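Local coordinates for protein activated BY transcription factor SSRB (Salmonella enterica, PDB 2WNW) that is of unknown function but belongs to glycosyl hydrolase family 30, pairing a TIM barrel with a beta sandwich, at residues Tyr208-Thr214 and Trp248-Ala252; Tyr236-Lys242 and Leu265-Thr271; Tyr259-Leu265 and Leu285-Lys289. The contacts are given in a common frame with arbitrary orientation. Residues are numbered along the deposited sequence.

Read from the N terminus, the three contacts illustrate how a TIM barrel is built by repeated beta-alpha steps. Contact 1 opens at the start of helix 210-227 and closes on helix 245-252, tying two outer helices together. Before it closes, contact 2 opens on strand 234-239, so the two cross. Contact 2 then closes on the next barrel strand, 264-268. Contact 3 opens at Y259, after contact 1 has closed but before contact 2 does. It crosses contact 2, shares L265 with it, and ends at K289, where the following strand begins. Contacts 1 and 3 are therefore in series, contact 2 crosses both, and 1 and 3 also touch directly through A249-L265 and T214-I262.

Contact 1 of 3, residues Tyr208-Thr214 and Trp248-Ala252; sequences YSVEEET and WAELA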
loop_
_atom_site.group_PDB
_atom_site.type_symbol
_atom_site.label_atom_id
_atom_site.label_comp_id
_atom_site.label_asym_id
_atom_site.label_seq_id
_atom_site.Cartn_x
_atom_site.Cartn_y
_atom_site.Cartn_z
ATOM N N TYR A 208 -19.838 21.367 11.462
ATOM C CA TYR A 208 -19.027 22.500 11.022
ATOM C C TYR A 208 -18.659 22.224 9.573
ATOM O O TYR A 208 -18.341 21.086 9.222
ATOM C CB TYR A 208 -17.704 22.599 11.783
ATOM C CG TYR A 208 -17.757 23.040 13.223
ATOM C CD1 TYR A 208 -17.424 24.347 13.584
ATOM C CD2 TYR A 208 -18.036 22.126 14.238
ATOM C CE1 TYR A 208 -17.354 24.727 14.929
ATOM C CE2 TYR A 208 -17.973 22.493 15.575
ATOM C CZ TYR A 208 -17.626 23.792 15.913
ATOM O OH TYR A 208 -17.526 24.132 17.243
ATOM N N SER A 209 -18.698 23.250 8.732
ATOM C CA SER A 209 -18.281 23.085 7.346
ATOM C C SER A 209 -16.764 23.194 7.481
ATOM O O SER A 209 -16.276 23.599 8.536
ATOM C CB SER A 209 -18.795 24.235 6.484
ATOM O OG SER A 209 -18.238 25.461 6.927
ATOM N N VAL A 210 -16.011 22.843 6.445
ATOM C CA VAL A 210 -14.553 22.935 6.547
ATOM C C VAL A 210 -14.119 24.389 6.780
ATOM O O VAL A 210 -13.155 24.651 7.504
ATOM C CB VAL A 210 -13.858 22.352 5.282
ATOM C CG1 VAL A 210 -14.229 23.151 4.056
ATOM C CG2 VAL A 210 -12.350 22.335 5.481
ATOM N N GLU A 211 -14.844 25.330 6.181
ATOM C CA GLU A 211 -14.539 26.751 6.357
ATOM C C GLU A 211 -14.738 27.151 7.825
ATOM O O GLU A 211 -13.927 27.880 8.398
ATOM C CB GLU A 211 -15.458 27.617 5.485
ATOM C CG GLU A 211 -15.255 27.511 3.974
ATOM C CD GLU A 211 -15.773 26.209 3.379
ATOM O OE1 GLU A 211 -16.711 25.608 3.951
ATOM O OE2 GLU A 211 -15.249 25.800 2.322
ATOM N N GLU A 212 -15.827 26.674 8.422
ATOM C CA GLU A 212 -16.148 26.983 9.815
ATOM C C GLU A 212 -15.185 26.346 10.803
ATOM O O GLU A 212 -14.754 26.986 11.766
ATOM C CB GLU A 212 -17.577 26.537 10.128
ATOM C CG GLU A 212 -18.632 27.407 9.473
ATOM C CD GLU A 212 -19.988 26.741 9.409
ATOM O OE1 GLU A 212 -20.958 27.413 8.992
ATOM O OE2 GLU A 212 -20.085 25.546 9.766
ATOM N N GLU A 213 -14.855 25.082 10.571
ATOM C CA GLU A 213 -13.944 24.373 11.458
ATOM C C GLU A 213 -12.570 25.036 11.469
ATOM O O GLU A 213 -12.004 25.294 12.535
ATOM C CB GLU A 213 -13.802 22.911 11.019
ATOM C CG GLU A 213 -12.860 22.096 11.897
ATOM C CD GLU A 213 -12.347 20.851 11.191
ATOM O OE1 GLU A 213 -12.021 20.957 9.988
ATOM O OE2 GLU A 213 -12.258 19.784 11.833
ATOM N N THR A 214 -12.030 25.317 10.286
ATOM C CA THR A 214 -10.715 25.932 10.208
ATOM C C THR A 214 -10.726 27.361 10.746
ATOM O O THR A 214 -9.758 27.797 11.359
ATOM C CB THR A 214 -10.156 25.915 8.760
ATOM O OG1 THR A 214 -11.085 26.542 7.869
ATOM C CG2 THR A 214 -9.911 24.477 8.304
ATOM N N TRP A 248 -11.282 16.792 2.390
ATOM C CA TRP A 248 -11.275 17.786 3.458
ATOM C C TRP A 248 -9.943 18.517 3.551
ATOM O O TRP A 248 -9.902 19.746 3.646
ATOM C CB TRP A 248 -11.574 17.099 4.787
ATOM C CG TRP A 248 -11.981 18.021 5.888
ATOM C CD1 TRP A 248 -11.188 18.510 6.888
ATOM C CD2 TRP A 248 -13.305 18.484 6.161
ATOM N NE1 TRP A 248 -11.945 19.237 7.778
ATOM C CE2 TRP A 248 -13.247 19.237 7.354
ATOM C CE3 TRP A 248 -14.540 18.329 5.516
ATOM C CZ2 TRP A 248 -14.380 19.836 7.917
ATOM C CZ3 TRP A 248 -15.668 18.922 6.078
ATOM C CH2 TRP A 248 -15.578 19.665 7.266
ATOM N N ALA A 249 -8.855 17.755 3.525
ATOM C CA ALA A 249 -7.522 18.336 3.607
ATOM C C ALA A 249 -7.294 19.326 2.467
ATOM O O ALA A 249 -6.761 20.417 2.675
ATOM C CB ALA A 249 -6.464 17.224 3.565
ATOM N N GLU A 250 -7.712 18.942 1.266
ATOM C CA GLU A 250 -7.545 19.783 0.082
ATOM C C GLU A 250 -8.203 21.149 0.278
ATOM O O GLU A 250 -7.605 22.187 -0.002
ATOM C CB GLU A 250 -8.161 19.087 -1.133
ATOM C CG GLU A 250 -7.773 19.684 -2.473
ATOM C CD GLU A 250 -8.345 18.889 -3.632
ATOM O OE1 GLU A 250 -8.549 17.669 -3.466
ATOM O OE2 GLU A 250 -8.580 19.475 -4.708
ATOM N N LEU A 251 -9.443 21.135 0.753
ATOM C CA LEU A 251 -10.187 22.364 0.989
ATOM C C LEU A 251 -9.603 23.167 2.139
ATOM O O LEU A 251 -9.484 24.387 2.059
ATOM C CB LEU A 251 -11.653 22.036 1.289
ATOM C CG LEU A 251 -12.602 21.816 0.107
ATOM C CD1 LEU A 251 -11.873 21.178 -1.052
ATOM C CD2 LEU A 251 -13.769 20.959 0.555
ATOM N N ALA A 252 -9.234 22.475 3.209
ATOM C CA ALA A 252 -8.689 23.136 4.387
ATOM C C ALA A 252 -7.351 23.843 4.171
ATOM O O ALA A 252 -7.202 25.015 4.512
ATOM C CB ALA A 252 -8.564 22.129 5.528
#
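Two residues, W248 and V210, carry most of this helix-helix contact, in which the axes of the short segments 210-214 and 248-252 cross at -65° and approach to 10.1 Å. The indole of W248 reaches across from its helix and lies over the first turn of the other. V210 CB sits 3.6 Å from the centroid of the W248 six-membered ring, 9° off the normal, a CH-pi contact, while W248 CH2 comes within 3.3 Å of V210 N. Edge-on, W248 NE1 donates to E213 OE1 at 2.8 Å, so a polar bond fixes the ring that the valine packs against. V210 also packs on the next turn of the partner helix: its CG2 is 3.8 Å from A252 CB and its CG1 3.9 Å from L251 CB. A252 CB completes the seam at 3.9 Å from T214 CG2. The turn that presents V210 is held by a capping box, E212 N bonded to S209 OG (3.1 Å) and S209 N to E212 OE2 (2.9 Å). Both helices belong to the barrel's outer layer: E213 and A252 pack on I237 of strand 234-239, E213 OE2 accepts from W238 N, and the W238 and W248 rings meet at about 45°.

Contact 2 of 3, residues Tyr236-Lys242 and Leu265-Thr271; sequences YIWDHDK and LAFHWYT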
loop_
_atom_site.group_PDB
_atom_site.type_symbol
_atom_site.label_atom_id
_atom_site.label_comp_id
_atom_site.label_asym_id
_atom_site.label_seq_id
_atom_site.Cartn_x
_atom_site.Cartn_y
_atom_site.Cartn_z
ATOM N N TYR A 236 -5.682 19.761 15.495
ATOM C CA TYR A 236 -6.026 18.833 14.420
ATOM C C TYR A 236 -7.441 19.108 13.928
ATOM O O TYR A 236 -8.297 19.556 14.695
ATOM C CB TYR A 236 -5.954 17.383 14.921
ATOM C CG TYR A 236 -4.558 16.897 15.229
ATOM C CD1 TYR A 236 -3.826 16.178 14.282
ATOM C CD2 TYR A 236 -3.958 17.183 16.452
ATOM C CE1 TYR A 236 -2.522 15.758 14.549
ATOM C CE2 TYR A 236 -2.658 16.771 16.731
ATOM C CZ TYR A 236 -1.948 16.062 15.776
ATOM O OH TYR A 236 -0.656 15.670 16.052
ATOM N N ILE A 237 -7.677 18.848 12.643
ATOM C CA ILE A 237 -8.999 19.022 12.057
ATOM C C ILE A 237 -9.464 17.675 11.491
ATOM O O ILE A 237 -8.726 16.688 11.546
ATOM C CB ILE A 237 -9.005 20.101 10.943
ATOM C CG1 ILE A 237 -7.978 19.761 9.862
ATOM C CG2 ILE A 237 -8.713 21.475 11.552
ATOM C CD1 ILE A 237 -8.033 20.701 8.667
ATOM N N TRP A 238 -10.682 17.661 10.951
ATOM C CA TRP A 238 -11.345 16.479 10.390
ATOM C C TRP A 238 -11.841 15.603 11.537
ATOM O O TRP A 238 -13.020 15.644 11.873
ATOM C CB TRP A 238 -10.424 15.666 9.463
ATOM C CG TRP A 238 -11.130 14.493 8.785
ATOM C CD1 TRP A 238 -10.702 13.194 8.743
ATOM C CD2 TRP A 238 -12.375 14.524 8.060
ATOM N NE1 TRP A 238 -11.598 12.419 8.043
ATOM C CE2 TRP A 238 -12.629 13.207 7.612
ATOM C CE3 TRP A 238 -13.296 15.535 7.745
ATOM C CZ2 TRP A 238 -13.768 12.877 6.866
ATOM C CZ3 TRP A 238 -14.426 15.207 7.005
ATOM C CH2 TRP A 238 -14.652 13.883 6.572
ATOM N N ASP A 239 -10.946 14.823 12.138
ATOM C CA ASP A 239 -11.305 13.960 13.267
ATOM C C ASP A 239 -12.522 13.111 12.891
ATOM O O ASP A 239 -13.493 13.016 13.646
ATOM C CB ASP A 239 -11.623 14.829 14.496
ATOM C CG ASP A 239 -11.365 14.115 15.818
ATOM O OD1 ASP A 239 -10.970 12.933 15.807
ATOM O OD2 ASP A 239 -11.556 14.748 16.878
ATOM N N HIS A 240 -12.459 12.500 11.713
ATOM C CA HIS A 240 -13.549 11.674 11.216
ATOM C C HIS A 240 -12.956 10.513 10.413
ATOM O O HIS A 240 -11.737 10.318 10.401
ATOM C CB HIS A 240 -14.487 12.540 10.365
ATOM C CG HIS A 240 -15.822 11.914 10.091
ATOM N ND1 HIS A 240 -16.534 11.219 11.046
ATOM C CD2 HIS A 240 -16.597 11.920 8.980
ATOM C CE1 HIS A 240 -17.687 10.826 10.539
ATOM N NE2 HIS A 240 -17.751 11.239 9.285
ATOM N N ASP A 241 -13.802 9.747 9.735
ATOM C CA ASP A 241 -13.327 8.581 8.989
ATOM C C ASP A 241 -12.387 8.850 7.813
ATOM O O ASP A 241 -12.382 9.928 7.235
ATOM C CB ASP A 241 -14.533 7.755 8.551
ATOM C CG ASP A 241 -15.477 7.484 9.704
ATOM O OD1 ASP A 241 -14.992 7.038 10.767
ATOM O OD2 ASP A 241 -16.694 7.719 9.558
ATOM N N LYS A 242 -11.601 7.838 7.456
ATOM C CA LYS A 242 -10.613 7.971 6.393
ATOM C C LYS A 242 -11.106 8.177 4.959
ATOM O O LYS A 242 -10.342 8.630 4.107
ATOM C CB LYS A 242 -9.650 6.778 6.457
ATOM C CG LYS A 242 -8.767 6.806 7.703
ATOM C CD LYS A 242 -7.797 5.626 7.753
ATOM C CE LYS A 242 -8.464 4.384 8.318
ATOM N NZ LYS A 242 -7.551 3.204 8.246
ATOM N N LEU A 265 -4.275 16.416 10.540
ATOM C CA LEU A 265 -5.632 15.896 10.576
ATOM C C LEU A 265 -5.695 14.641 11.416
ATOM O O LEU A 265 -4.756 13.845 11.432
ATOM C CB LEU A 265 -6.138 15.569 9.169
ATOM C CG LEU A 265 -6.234 16.696 8.134
ATOM C CD1 LEU A 265 -4.881 16.895 7.465
ATOM C CD2 LEU A 265 -7.278 16.323 7.093
ATOM N N ALA A 266 -6.803 14.480 12.128
ATOM C CA ALA A 266 -7.014 13.294 12.945
ATOM C C ALA A 266 -8.036 12.467 12.173
ATOM O O ALA A 266 -8.837 13.019 11.426
ATOM C CB ALA A 266 -7.566 13.684 14.302
ATOM N N PHE A 267 -8.007 11.148 12.328
ATOM C CA PHE A 267 -8.973 10.318 11.620
ATOM C C PHE A 267 -9.361 9.072 12.397
ATOM O O PHE A 267 -8.654 8.650 13.314
ATOM C CB PHE A 267 -8.454 9.932 10.228
ATOM C CG PHE A 267 -7.107 9.260 10.239
ATOM C CD1 PHE A 267 -5.946 9.997 10.034
ATOM C CD2 PHE A 267 -7.002 7.890 10.460
ATOM C CE1 PHE A 267 -4.694 9.379 10.045
ATOM C CE2 PHE A 267 -5.754 7.260 10.474
ATOM C CZ PHE A 267 -4.602 8.009 10.266
ATOM N N HIS A 268 -10.503 8.502 12.022
ATOM C CA HIS A 268 -11.048 7.308 12.658
ATOM C C HIS A 268 -11.099 6.184 11.621
ATOM O O HIS A 268 -10.758 6.398 10.455
ATOM C CB HIS A 268 -12.456 7.602 13.189
ATOM C CG HIS A 268 -12.528 8.796 14.095
ATOM N ND1 HIS A 268 -13.724 9.331 14.524
ATOM C CD2 HIS A 268 -11.554 9.559 14.648
ATOM C CE1 HIS A 268 -13.484 10.374 15.300
ATOM N NE2 HIS A 268 -12.175 10.534 15.391
ATOM N N TRP A 269 -11.546 4.998 12.031
ATOM C CA TRP A 269 -11.583 3.861 11.113
ATOM C C TRP A 269 -12.959 3.287 10.806
ATOM O O TRP A 269 -13.061 2.227 10.198
ATOM C CB TRP A 269 -10.706 2.723 11.661
ATOM C CG TRP A 269 -11.266 1.984 12.875
ATOM C CD1 TRP A 269 -12.582 1.874 13.248
ATOM C CD2 TRP A 269 -10.525 1.175 13.802
ATOM N NE1 TRP A 269 -12.703 1.044 14.342
ATOM C CE2 TRP A 269 -11.456 0.602 14.701
ATOM C CE3 TRP A 269 -9.163 0.875 13.957
ATOM C CZ2 TRP A 269 -11.069 -0.255 15.742
ATOM C CZ3 TRP A 269 -8.778 0.018 14.997
ATOM C CH2 TRP A 269 -9.728 -0.532 15.870
ATOM N N TYR A 270 -14.014 3.987 11.197
ATOM C CA TYR A 270 -15.359 3.452 11.027
ATOM C C TYR A 270 -15.897 3.161 9.626
ATOM O O TYR A 270 -16.940 2.518 9.505
ATOM C CB TYR A 270 -16.344 4.313 11.825
ATOM C CG TYR A 270 -15.970 4.391 13.297
ATOM C CD1 TYR A 270 -15.558 5.593 13.871
ATOM C CD2 TYR A 270 -15.993 3.253 14.104
ATOM C CE1 TYR A 270 -15.177 5.660 15.216
ATOM C CE2 TYR A 270 -15.614 3.308 15.447
ATOM C CZ TYR A 270 -15.207 4.516 15.995
ATOM O OH TYR A 270 -14.828 4.576 17.316
ATOM N N THR A 271 -15.210 3.606 8.577
ATOM C CA THR A 271 -15.671 3.308 7.218
ATOM C C THR A 271 -14.691 2.405 6.459
ATOM O O THR A 271 -14.788 2.245 5.243
ATOM C CB THR A 271 -15.922 4.586 6.384
ATOM O OG1 THR A 271 -14.721 5.360 6.297
ATOM C CG2 THR A 271 -17.038 5.422 7.015
HETATM O O HOH W 1 -12.423 4.810 7.660
#
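L265 begins the parallel pairing of two adjacent TIM-barrel strands, bridging I237 with its CG 3.9 Å from I237 CG1, both side chains on one face of the sheet. A266 straddles W238 in parallel fashion, N donating to I237 O (3.0 Å) and O receiving a weak bond from D239 N (2.9 Å). F267 returns to the face of L265, where its CD2 lies 3.4 Å from K242 CG. H268 bonds twice: its N to H240 O (2.7 Å), its NE2 to D239 OD1 (2.7 Å), the latter a His-carboxylate pair near a bound glycerol at the C-terminal end of the strands, where TIM-barrel enzymes place their active sites. The CA-to-CB bond of W269 points away, while Y270 N makes a weak bond to D241 OD1 (3.2 Å) and its OH reaches E294. At T271 a water bridges the two loops, donating to T271 OG1 (2.7 Å) and accepting from K242 N (3.1 Å); this hydroxyl also pairs with D243. Strand 289-294 flanks 264-268 on the side away from 234-239, with A266 and H268 touching S293. Helix 245-252 packs on I237, W238 and L265, and helix 305-322 meets F267 and W269.

Contact 3 of 3, residues Tyr259-Leu265 and Leu285-Lys289; sequences YKGINGL and LPDKK
This is a loop-to-strand contact at the N-terminal end of the barrel sheet, where the start of strand 264-268 meets the turn leading into strand 289-294. Y259-G261 finish a helix, I262 leaves helical angles, the chain extending at G264. L285 to K288 form a type I turn (K288 N to L285 O 3.0 Å). One parallel bridge pairs G264 with K289 (CA-CA 4.5 Å): K289 N donates to N263 O, and L265 N to K289 O, both at 2.9 Å. At phi/psi 166/-162 a CB on G264 would jam against the N263 carbonyl and collide with K289 O, so only glycine fits. K288 (chi1 m, chi2 m, then t, t) folds back over Y259 (chi1 t). Its NZ bonds Y259 O (2.6 Å) and I262 O (2.7 Å) and stands 4.3 Å from the Y259 ring centroid, 7° off the normal: a cation-pi contact. L285 CD2 touches the ring edge, 3.9 Å from Y259 CE1, and a water links Y259 OH (2.7 Å) to D287 N (2.9 Å). This closes the beta-alpha-beta crossover through helix 275-284; K289 NZ pairs with E234, L265 packs on helix 245-252, and I262 on helix 210-227 and I237 of strand 234-239.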
loop_
_atom_site.group_PDB
_atom_site.type_symbol
_atom_site.label_atom_id
_atom_site.label_comp_id
_atom_site.label_asym_id
_atom_site.label_seq_id
_atom_site.Cartn_x
_atom_site.Cartn_y
_atom_site.Cartn_z
ATOM N N TYR A 259 -2.964 26.533 6.696
ATOM C CA TYR A 259 -1.759 25.725 6.621
ATOM C C TYR A 259 -0.821 26.082 7.769
ATOM O O TYR A 259 -0.249 25.202 8.412
ATOM C CB TYR A 259 -1.039 25.950 5.289
ATOM C CG TYR A 259 0.164 25.051 5.130
ATOM C CD1 TYR A 259 0.025 23.747 4.656
ATOM C CD2 TYR A 259 1.428 25.475 5.533
ATOM C CE1 TYR A 259 1.119 22.885 4.591
ATOM C CE2 TYR A 259 2.526 24.622 5.476
ATOM C CZ TYR A 259 2.365 23.328 5.006
ATOM O OH TYR A 259 3.448 22.481 4.967
ATOM N N LYS A 260 -0.675 27.376 8.033
ATOM C CA LYS A 260 0.204 27.837 9.101
ATOM C C LYS A 260 -0.314 27.580 10.513
ATOM O O LYS A 260 0.472 27.336 11.427
ATOM C CB LYS A 260 0.488 29.336 8.946
ATOM C CG LYS A 260 1.325 29.687 7.730
ATOM C CD LYS A 260 1.625 31.179 7.678
ATOM C CE LYS A 260 2.544 31.515 6.512
ATOM N NZ LYS A 260 2.869 32.971 6.458
ATOM N N GLY A 261 -1.630 27.618 10.695
ATOM C CA GLY A 261 -2.175 27.435 12.029
ATOM C C GLY A 261 -2.648 26.054 12.445
ATOM O O GLY A 261 -2.944 25.837 13.619
ATOM N N ILE A 262 -2.709 25.119 11.504
ATOM C CA ILE A 262 -3.177 23.769 11.806
ATOM C C ILE A 262 -2.052 22.747 11.633
ATOM O O ILE A 262 -1.382 22.726 10.601
ATOM C CB ILE A 262 -4.374 23.430 10.900
ATOM C CG1 ILE A 262 -5.520 24.400 11.212
ATOM C CG2 ILE A 262 -4.800 21.984 11.093
ATOM C CD1 ILE A 262 -6.701 24.286 10.279
ATOM N N ASN A 263 -1.862 21.902 12.647
ATOM C CA ASN A 263 -0.791 20.899 12.654
ATOM C C ASN A 263 -1.045 19.631 11.843
ATOM O O ASN A 263 -0.101 18.940 11.456
ATOM C CB ASN A 263 -0.463 20.495 14.095
ATOM C CG ASN A 263 -0.101 21.680 14.973
ATOM O OD1 ASN A 263 -0.962 22.473 15.358
ATOM N ND2 ASN A 263 1.181 21.805 15.292
ATOM N N GLY A 264 -2.306 19.307 11.594
ATOM C CA GLY A 264 -2.584 18.109 10.827
ATOM C C GLY A 264 -4.026 17.670 10.900
ATOM O O GLY A 264 -4.905 18.450 11.264
ATOM N N LEU A 265 -4.275 16.416 10.540
ATOM C CA LEU A 265 -5.632 15.896 10.576
ATOM C C LEU A 265 -5.695 14.641 11.416
ATOM O O LEU A 265 -4.756 13.845 11.432
ATOM C CB LEU A 265 -6.138 15.569 9.169
ATOM C CG LEU A 265 -6.234 16.696 8.134
ATOM C CD1 LEU A 265 -4.881 16.895 7.465
ATOM C CD2 LEU A 265 -7.278 16.323 7.093
ATOM N N LEU A 285 1.579 16.539 2.140
ATOM C CA LEU A 285 1.754 17.369 3.331
ATOM C C LEU A 285 2.755 16.706 4.269
ATOM O O LEU A 285 2.423 16.345 5.402
ATOM C CB LEU A 285 0.413 17.537 4.046
ATOM C CG LEU A 285 -0.696 18.192 3.220
ATOM C CD1 LEU A 285 -2.021 18.080 3.965
ATOM C CD2 LEU A 285 -0.344 19.650 2.957
ATOM N N PRO A 286 4.006 16.548 3.811
ATOM C CA PRO A 286 5.048 15.916 4.622
ATOM C C PRO A 286 5.297 16.537 5.988
ATOM O O PRO A 286 5.744 15.849 6.903
ATOM C CB PRO A 286 6.279 15.989 3.718
ATOM C CG PRO A 286 6.035 17.220 2.918
ATOM C CD PRO A 286 4.574 17.089 2.564
ATOM N N ASP A 287 5.004 17.824 6.136
ATOM C CA ASP A 287 5.240 18.485 7.416
ATOM C C ASP A 287 4.041 18.488 8.359
ATOM O O ASP A 287 4.133 19.003 9.474
ATOM C CB ASP A 287 5.726 19.921 7.196
ATOM C CG ASP A 287 6.994 19.988 6.358
ATOM O OD1 ASP A 287 7.904 19.160 6.579
ATOM O OD2 ASP A 287 7.083 20.875 5.482
ATOM N N LYS A 288 2.920 17.920 7.921
ATOM C CA LYS A 288 1.728 17.860 8.765
ATOM C C LYS A 288 1.598 16.468 9.365
ATOM O O LYS A 288 2.191 15.515 8.864
ATOM C CB LYS A 288 0.477 18.199 7.953
ATOM C CG LYS A 288 0.459 19.632 7.441
ATOM C CD LYS A 288 0.618 20.623 8.585
ATOM C CE LYS A 288 0.632 22.058 8.087
ATOM N NZ LYS A 288 0.926 23.007 9.198
ATOM N N LYS A 289 0.833 16.351 10.446
ATOM C CA LYS A 289 0.656 15.061 11.100
ATOM C C LYS A 289 -0.685 14.429 10.759
ATOM O O LYS A 289 -1.702 15.116 10.682
ATOM C CB LYS A 289 0.793 15.220 12.616
ATOM C CG LYS A 289 2.185 15.664 13.046
ATOM C CD LYS A 289 2.343 15.674 14.556
ATOM C CE LYS A 289 3.766 16.041 14.956
ATOM N NZ LYS A 289 3.951 15.995 16.440
HETATM O O HOH W 2 3.770 19.832 4.423
#